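Periplasmic sugar-binding protein (Chloroflexus aurantiacus, PDB 4RXU) binds D-glucose and probably serves as the solute-binding component of an ABC-type sugar transporter. Local coordinates at residues A[201-204]-A[205-209]. Numbering follows the deposited sequence.
Sequences QNKL and DLTRD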
# COMPACT_ATOMS: atom_id res chain seq x y z
N GLN A 201 10.63 -18.42 -11.05
CA GLN A 201 10.18 -17.56 -12.17
C GLN A 201 9.41 -18.29 -13.27
O GLN A 201 8.93 -17.66 -14.19
CB GLN A 201 11.32 -16.78 -12.78
CG GLN A 201 12.27 -17.60 -13.64
CD GLN A 201 13.50 -16.80 -14.00
OE1 GLN A 201 13.89 -15.88 -13.28
NE2 GLN A 201 14.11 -17.13 -15.12
N ASN A 202 9.27 -19.62 -13.16
CA ASN A 202 8.35 -20.34 -14.05
C ASN A 202 7.16 -20.88 -13.29
O ASN A 202 6.60 -21.90 -13.63
CB ASN A 202 9.07 -21.47 -14.74
CG ASN A 202 10.07 -20.97 -15.76
OD1 ASN A 202 9.70 -20.58 -16.89
ND2 ASN A 202 11.30 -20.87 -15.35
N LYS A 203 6.77 -20.18 -12.24
CA LYS A 203 5.56 -20.50 -11.48
C LYS A 203 4.73 -19.24 -11.35
O LYS A 203 5.13 -18.30 -10.69
CB LYS A 203 5.91 -21.08 -10.09
CG LYS A 203 4.69 -21.59 -9.30
CD LYS A 203 5.06 -22.37 -8.04
CE LYS A 203 3.81 -22.81 -7.27
NZ LYS A 203 4.18 -23.69 -6.15
N LEU A 204 3.56 -19.22 -11.98
CA LEU A 204 2.70 -18.05 -11.93
C LEU A 204 1.97 -17.93 -10.58
O LEU A 204 1.88 -16.84 -10.03
CB LEU A 204 1.70 -18.10 -13.06
CG LEU A 204 0.71 -16.93 -13.17
CD1 LEU A 204 1.41 -15.63 -13.53
CD2 LEU A 204 -0.38 -17.30 -14.19
N ASP A 205 1.44 -19.03 -10.07
CA ASP A 205 0.64 -19.03 -8.81
C ASP A 205 1.47 -19.41 -7.63
O ASP A 205 1.56 -20.57 -7.25
CB ASP A 205 -0.50 -20.04 -8.90
CG ASP A 205 -1.53 -19.65 -9.86
OD1 ASP A 205 -1.41 -18.56 -10.45
OD2 ASP A 205 -2.47 -20.44 -10.03
N LEU A 206 2.09 -18.42 -7.03
CA LEU A 206 2.90 -18.65 -5.86
C LEU A 206 2.04 -18.85 -4.61
O LEU A 206 1.02 -18.20 -4.39
CB LEU A 206 3.81 -17.46 -5.61
CG LEU A 206 4.73 -17.08 -6.76
CD1 LEU A 206 5.58 -15.89 -6.32
CD2 LEU A 206 5.61 -18.25 -7.15
N THR A 207 2.51 -19.74 -3.76
CA THR A 207 1.90 -19.85 -2.44
C THR A 207 2.33 -18.65 -1.57
O THR A 207 3.31 -17.94 -1.89
CB THR A 207 2.31 -21.13 -1.71
OG1 THR A 207 3.69 -21.06 -1.38
CG2 THR A 207 2.03 -22.41 -2.55
N ARG A 208 1.66 -18.45 -0.46
CA ARG A 208 2.04 -17.38 0.44
C ARG A 208 3.45 -17.57 0.97
O ARG A 208 4.20 -16.63 1.07
CB ARG A 208 1.05 -17.28 1.59
CG ARG A 208 1.32 -16.10 2.50
CD ARG A 208 0.28 -15.98 3.61
NE ARG A 208 0.83 -15.24 4.72
CZ ARG A 208 0.58 -13.97 5.00
NH1 ARG A 208 -0.26 -13.25 4.25
NH2 ARG A 208 1.20 -13.45 6.05
N ASP A 209 3.80 -18.81 1.30
CA ASP A 209 5.13 -19.12 1.83
C ASP A 209 6.20 -18.86 0.76
O ASP A 209 7.31 -18.41 1.05
CB ASP A 209 5.21 -20.57 2.27
CG ASP A 209 4.61 -20.82 3.62
OD1 ASP A 209 4.12 -19.86 4.25
OD2 ASP A 209 4.62 -21.99 4.05
O HOH W 1 1.40 -15.61 -7.32
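Leu206 N is gripped by a water molecule and, feebly, by Leu204 O. The water accepts from Leu206 N at 2.9 Å and donates to Leu204 O at 3.0 Å. The direct bond from Leu206 N to Leu204 O is weak, 3.4 Å long and bent to 125°. The water probably contributes more to holding this tight turn than the direct bond does.

Lys203 lies alongside the bend. Its CG stands anti to the backbone N (chi1 -173°), and the rest of the chain is fully extended. This carries CE past the peptide carbonyl of Asp205, 3.2 Å from Asp205 O. NZ goes on to a salt bridge with Glu210 OE2, in the first turn of helix 208-218. The other oxygen, Glu210 OE1, accepts from Thr207 N, while the Thr207 side chain caps the start of the helix; this reciprocal pair is a capping box.

On the inner side of the bend, the CD2 methyl of Leu206 reaches back to Lys203 O, 3.6 Å away. It also meets Lys203 CG at 4.1 Å. Lys203 O accepts a hydrogen bond from Trp177 NE1 of helix 167-185, and Leu206 packs on the same tryptophan. With an alanine at Lys203, Glu210 is likely to lose its positive mate, and the Asp205 carbonyl the CH2 groups alongside it.

The carboxylate of Asp205 folds back over the preceding peptide, with OD1 3.4 Å from Leu204 C.

The link between helices 195-199 and 208-218 thus combines a water-bridged turn with a leucine turned onto neighbouring helices. One carboxylate, that of Glu210, couples the loop lysine to the helix start, and water supplements the weak direct bond of the turn.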